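Local coordinates for protein peptidase M42 (Thaumarchaeota archaeon SCGC AB-539-E09, PDB 5DS0) that probably removes amino acids from the N-terminal ends of peptides, as a two-cobalt aminopeptidase of the M42 (TET) family built from twelve subunits, at residues V103-K107 and G108-G112; G329-L333 and K334-N338. One frame throughout, in Å; residues are numbered along the deposited sequence.

Interaction 1: V103-K107 and G108-G112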
loop_
_atom_site.group_PDB
_atom_site.type_symbol
_atom_site.label_atom_id
_atom_site.label_comp_id
_atom_site.label_asym_id
_atom_site.label_seq_id
_atom_site.Cartn_x
_atom_site.Cartn_y
_atom_site.Cartn_z
ATOM N N VAL C 103 -35.448 14.636 19.617
ATOM C CA VAL C 103 -34.814 15.863 20.029
ATOM C C VAL C 103 -35.776 16.601 20.921
ATOM O O VAL C 103 -36.951 16.714 20.584
ATOM C CB VAL C 103 -34.571 16.765 18.812
ATOM C CG1 VAL C 103 -33.795 18.004 19.210
ATOM C CG2 VAL C 103 -33.827 16.018 17.723
ATOM N N ARG C 104 -35.296 17.124 22.039
ATOM C CA ARG C 104 -36.160 17.924 22.903
ATOM C C ARG C 104 -35.963 19.407 22.645
ATOM O O ARG C 104 -34.917 19.965 22.966
ATOM C CB ARG C 104 -35.932 17.620 24.379
ATOM C CG ARG C 104 -36.999 18.244 25.260
ATOM C CD ARG C 104 -36.805 17.901 26.724
ATOM N NE ARG C 104 -35.559 18.470 27.236
ATOM C CZ ARG C 104 -34.972 18.108 28.374
ATOM N NH1 ARG C 104 -35.516 17.177 29.148
ATOM N NH2 ARG C 104 -33.833 18.683 28.739
ATOM N N THR C 105 -36.969 20.029 22.039
ATOM C CA THR C 105 -36.952 21.458 21.756
ATOM C C THR C 105 -37.806 22.191 22.774
ATOM O O THR C 105 -38.452 21.565 23.615
ATOM C CB THR C 105 -37.507 21.759 20.346
ATOM O OG1 THR C 105 -38.886 21.385 20.272
ATOM C CG2 THR C 105 -36.728 20.997 19.298
ATOM N N CYS C 106 -37.794 23.519 22.701
ATOM C CA CYS C 106 -38.710 24.340 23.494
ATOM C C CYS C 106 -40.193 24.049 23.146
ATOM O O CYS C 106 -41.068 24.224 23.985
ATOM C CB CYS C 106 -38.382 25.832 23.307
ATOM S SG CYS C 106 -38.322 26.368 21.577
ATOM N N LYS C 107 -40.466 23.592 21.924
ATOM C CA LYS C 107 -41.829 23.231 21.509
ATOM C C LYS C 107 -42.211 21.780 21.783
ATOM O O LYS C 107 -43.329 21.382 21.471
ATOM C CB LYS C 107 -42.011 23.513 20.021
ATOM C CG LYS C 107 -41.844 24.983 19.677
ATOM C CD LYS C 107 -42.371 25.292 18.288
ATOM C CE LYS C 107 -42.219 26.774 17.987
ATOM N NZ LYS C 107 -42.474 27.101 16.555
ATOM N N GLY C 108 -41.300 20.994 22.353
ATOM C CA GLY C 108 -41.568 19.587 22.655
ATOM C C GLY C 108 -40.690 18.614 21.891
ATOM O O GLY C 108 -39.699 18.996 21.275
HETATM N N MSE C 109 -41.080 17.345 21.912
HETATM C CA MSE C 109 -40.309 16.271 21.288
HETATM C C MSE C 109 -40.439 16.304 19.797
HETATM O O MSE C 109 -41.527 16.374 19.256
HETATM C CB MSE C 109 -40.785 14.903 21.767
HETATM C CG MSE C 109 -40.602 14.686 23.266
HETATM SE SE MSE C 109 -38.711 14.844 23.852
HETATM C CE MSE C 109 -39.009 14.816 25.798
ATOM N N VAL C 110 -39.309 16.237 19.115
ATOM C CA VAL C 110 -39.277 16.178 17.661
ATOM C C VAL C 110 -38.535 14.925 17.210
ATOM O O VAL C 110 -37.384 14.722 17.566
ATOM C CB VAL C 110 -38.555 17.399 17.088
ATOM C CG1 VAL C 110 -38.424 17.287 15.570
ATOM C CG2 VAL C 110 -39.287 18.675 17.483
ATOM N N HIS C 111 -39.198 14.100 16.410
ATOM C CA HIS C 111 -38.618 12.836 15.989
ATOM C C HIS C 111 -37.792 12.991 14.745
ATOM O O HIS C 111 -38.059 13.848 13.914
ATOM C CB HIS C 111 -39.712 11.812 15.751
ATOM C CG HIS C 111 -40.462 11.477 16.985
ATOM N ND1 HIS C 111 -39.997 10.574 17.911
ATOM C CD2 HIS C 111 -41.620 11.963 17.483
ATOM C CE1 HIS C 111 -40.850 10.491 18.915
ATOM N NE2 HIS C 111 -41.844 11.323 18.678
ATOM N N GLY C 112 -36.787 12.135 14.628
ATOM C CA GLY C 112 -35.906 12.123 13.477
ATOM C C GLY C 112 -35.158 10.811 13.303
ATOM O O GLY C 112 -35.308 9.871 14.098
#
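Thr105 grips the carbonyl oxygen of Gly108 twice. Its backbone N gives a hydrogen bond to Gly108 O, and its hydroxyl OG1 gives a second to the same oxygen at 2.7 Å. The hydroxyl lies in the carbonyl plane, on a lone pair. Thr105 OG1 takes this place because it sits between the backbone N and the carbonyl carbon (chi1 64°), which leaves the methyl CG2 3.9 Å from Val110 CG2. Lys107 N adds a weak hydrogen bond to the same hydroxyl. With an alanine in place of Thr105, Gly108 O would probably keep just the backbone donor of this pair, and the methyl contact with Val110 would be lost.

The return bond, Gly108 N to Thr105 O, spans 3.2 Å and closes a type I turn from Thr105 to Gly108. The backbone angles of Gly108 (phi 116°) would jam a side chain against the preceding carbonyl. Further along, Val103 and Val110 form a hydrogen-bonded antiparallel pair with two bonds of 2.8 Å, Val103 N to Val110 O and Val110 N to Val103 O. Arg104 and Met109, a selenomethionine, lie side by side on the other face, with Arg104 CD 3.9 Å from Met109 CE. The guanidinium runs on to a salt bridge with Glu25.

The contact is the tip of a beta hairpin in a closed six-stranded antiparallel barrel. Strand 158-161 flanks strand 100-105, where Val103 packs on Ile159. Strand 137-139 borders strand 108-115.

Interaction 2: G329-L333 and K334-N338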
loop_
_atom_site.group_PDB
_atom_site.type_symbol
_atom_site.label_atom_id
_atom_site.label_comp_id
_atom_site.label_asym_id
_atom_site.label_seq_id
_atom_site.Cartn_x
_atom_site.Cartn_y
_atom_site.Cartn_z
ATOM N N GLY C 329 -30.618 -2.634 24.292
ATOM C CA GLY C 329 -29.786 -3.601 24.996
ATOM C C GLY C 329 -30.661 -4.610 25.688
ATOM O O GLY C 329 -31.865 -4.455 25.712
ATOM N N LEU C 330 -30.043 -5.643 26.261
ATOM C CA LEU C 330 -30.785 -6.679 26.989
ATOM C C LEU C 330 -30.119 -6.955 28.315
ATOM O O LEU C 330 -28.903 -6.982 28.392
ATOM C CB LEU C 330 -30.799 -7.970 26.190
ATOM C CG LEU C 330 -31.368 -7.867 24.782
ATOM C CD1 LEU C 330 -31.035 -9.114 23.991
ATOM C CD2 LEU C 330 -32.870 -7.661 24.842
ATOM N N LEU C 331 -30.916 -7.173 29.354
ATOM C CA LEU C 331 -30.376 -7.684 30.615
ATOM C C LEU C 331 -31.350 -8.641 31.293
ATOM O O LEU C 331 -32.521 -8.665 30.949
ATOM C CB LEU C 331 -29.964 -6.532 31.551
ATOM C CG LEU C 331 -30.988 -5.493 31.995
ATOM C CD1 LEU C 331 -31.968 -6.063 33.008
ATOM C CD2 LEU C 331 -30.273 -4.321 32.619
ATOM N N SER C 332 -30.837 -9.403 32.260
ATOM C CA SER C 332 -31.622 -10.407 32.983
ATOM C C SER C 332 -32.269 -9.825 34.242
ATOM O O SER C 332 -31.591 -9.238 35.077
ATOM C CB SER C 332 -30.725 -11.571 33.373
ATOM O OG SER C 332 -31.316 -12.371 34.382
ATOM N N LEU C 333 -33.577 -9.998 34.385
ATOM C CA LEU C 333 -34.282 -9.542 35.585
ATOM C C LEU C 333 -33.864 -10.326 36.815
ATOM O O LEU C 333 -33.914 -9.808 37.927
ATOM C CB LEU C 333 -35.788 -9.649 35.408
ATOM C CG LEU C 333 -36.322 -8.711 34.336
ATOM C CD1 LEU C 333 -37.809 -8.941 34.168
ATOM C CD2 LEU C 333 -36.044 -7.250 34.676
ATOM N N LYS C 334 -33.465 -11.578 36.606
ATOM C CA LYS C 334 -32.953 -12.411 37.665
ATOM C C LYS C 334 -31.623 -11.871 38.199
ATOM O O LYS C 334 -31.446 -11.791 39.416
ATOM C CB LYS C 334 -32.777 -13.829 37.160
ATOM C CG LYS C 334 -32.441 -14.822 38.250
ATOM C CD LYS C 334 -31.982 -16.136 37.659
ATOM C CE LYS C 334 -31.533 -17.067 38.769
ATOM N NZ LYS C 334 -30.821 -18.265 38.228
ATOM N N ASP C 335 -30.699 -11.520 37.306
ATOM C CA ASP C 335 -29.428 -10.911 37.716
ATOM C C ASP C 335 -29.679 -9.643 38.538
ATOM O O ASP C 335 -29.040 -9.412 39.566
ATOM C CB ASP C 335 -28.583 -10.509 36.503
ATOM C CG ASP C 335 -27.954 -11.697 35.760
ATOM O OD1 ASP C 335 -27.912 -12.826 36.313
ATOM O OD2 ASP C 335 -27.490 -11.479 34.595
ATOM N N THR C 336 -30.614 -8.822 38.062
ATOM C CA THR C 336 -30.994 -7.576 38.719
ATOM C C THR C 336 -31.494 -7.843 40.138
ATOM O O THR C 336 -31.068 -7.202 41.096
ATOM C CB THR C 336 -32.105 -6.867 37.916
ATOM O OG1 THR C 336 -31.648 -6.677 36.586
ATOM C CG2 THR C 336 -32.466 -5.520 38.508
ATOM N N GLU C 337 -32.409 -8.795 40.264
ATOM C CA GLU C 337 -32.933 -9.164 41.560
ATOM C C GLU C 337 -31.803 -9.553 42.511
ATOM O O GLU C 337 -31.779 -9.139 43.672
ATOM C CB GLU C 337 -33.943 -10.305 41.398
ATOM C CG GLU C 337 -34.521 -10.844 42.698
ATOM C CD GLU C 337 -35.173 -9.772 43.566
ATOM O OE1 GLU C 337 -35.570 -8.704 43.017
ATOM O OE2 GLU C 337 -35.324 -10.008 44.793
ATOM N N ASN C 338 -30.886 -10.376 42.022
ATOM C CA ASN C 338 -29.766 -10.824 42.832
ATOM C C ASN C 338 -28.833 -9.695 43.217
ATOM O O ASN C 338 -28.225 -9.736 44.285
ATOM C CB ASN C 338 -28.986 -11.928 42.117
ATOM C CG ASN C 338 -29.588 -13.297 42.330
ATOM O OD1 ASN C 338 -30.183 -13.574 43.371
ATOM N ND2 ASN C 338 -29.402 -14.175 41.364
#
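Ser332 caps the first turn of helix 333-349. Its hydroxyl OG accepts a hydrogen bond from Asp335 N at 3.1 Å, nearly straight at 169°. The serine OG is anti to its own N (chi1 163°), which carries it forward over the helix start. Ser332 thus stands at the N-cap position, and this is its capping bond.

The tight part lies around Ser332 and Thr336. Ser332 O accepts two donors, Thr336 N at 3.2 Å and Thr336 OG1 at 3.0 Å. They reach it from opposite faces of its carbonyl plane. The threonine hydroxyl can bend back to this oxygen because OG1 is anti to its carbonyl carbon (chi1 -56°). Leu331 crosses Thr336 at about a right angle and brings CD1 to 3.6 Å from Thr336 OG1. Asp335 OD2 comes within 3.5 Å of Ser332 CB. The carboxylate is buried, and Gly259 N and Gly257 N give it hydrogen bonds at OD1 and OD2. Glu337 N bonds to Leu333 O at 3.0 Å, the next i to i+4 bond of the helix. The Glu337 side chain leads away from segment 329-333, and OE2 forms a salt bridge with Arg194 of helix 179-197.

The solvent side is looser. Lys334 touches Ser332 OG with CB, and the rest of its extended chain leads away on an exposed residue.

The contact joins the end of strand 329-332 to the helix that follows it. That strand lies between strands 173-176 and 314-322, antiparallel to both, in the large mixed sheet. Helix 179-197 packs against Leu331 and Thr336 through Ile183.

Overall arrangement
Both interactions are local, between residues a few positions apart: one a hairpin turn, the other a capped helix start. In each a hydroxyl side chain bonds to the backbone where the chain changes direction. Interaction 1 reverses one strand into the next at a partly exposed hairpin tip of the barrel. Interaction 2 passes from a strand of the mixed sheet into a helix, deeper in the chain, with the side chain of Leu331 about 11 Å from a bound cobalt. In 103-112 most bonds are paired strand rungs; in 329-338 they are a cap and the first helix bonds. The two share no strand or helix. Their centres lie 32 Å apart and their nearest atoms about 17 Å.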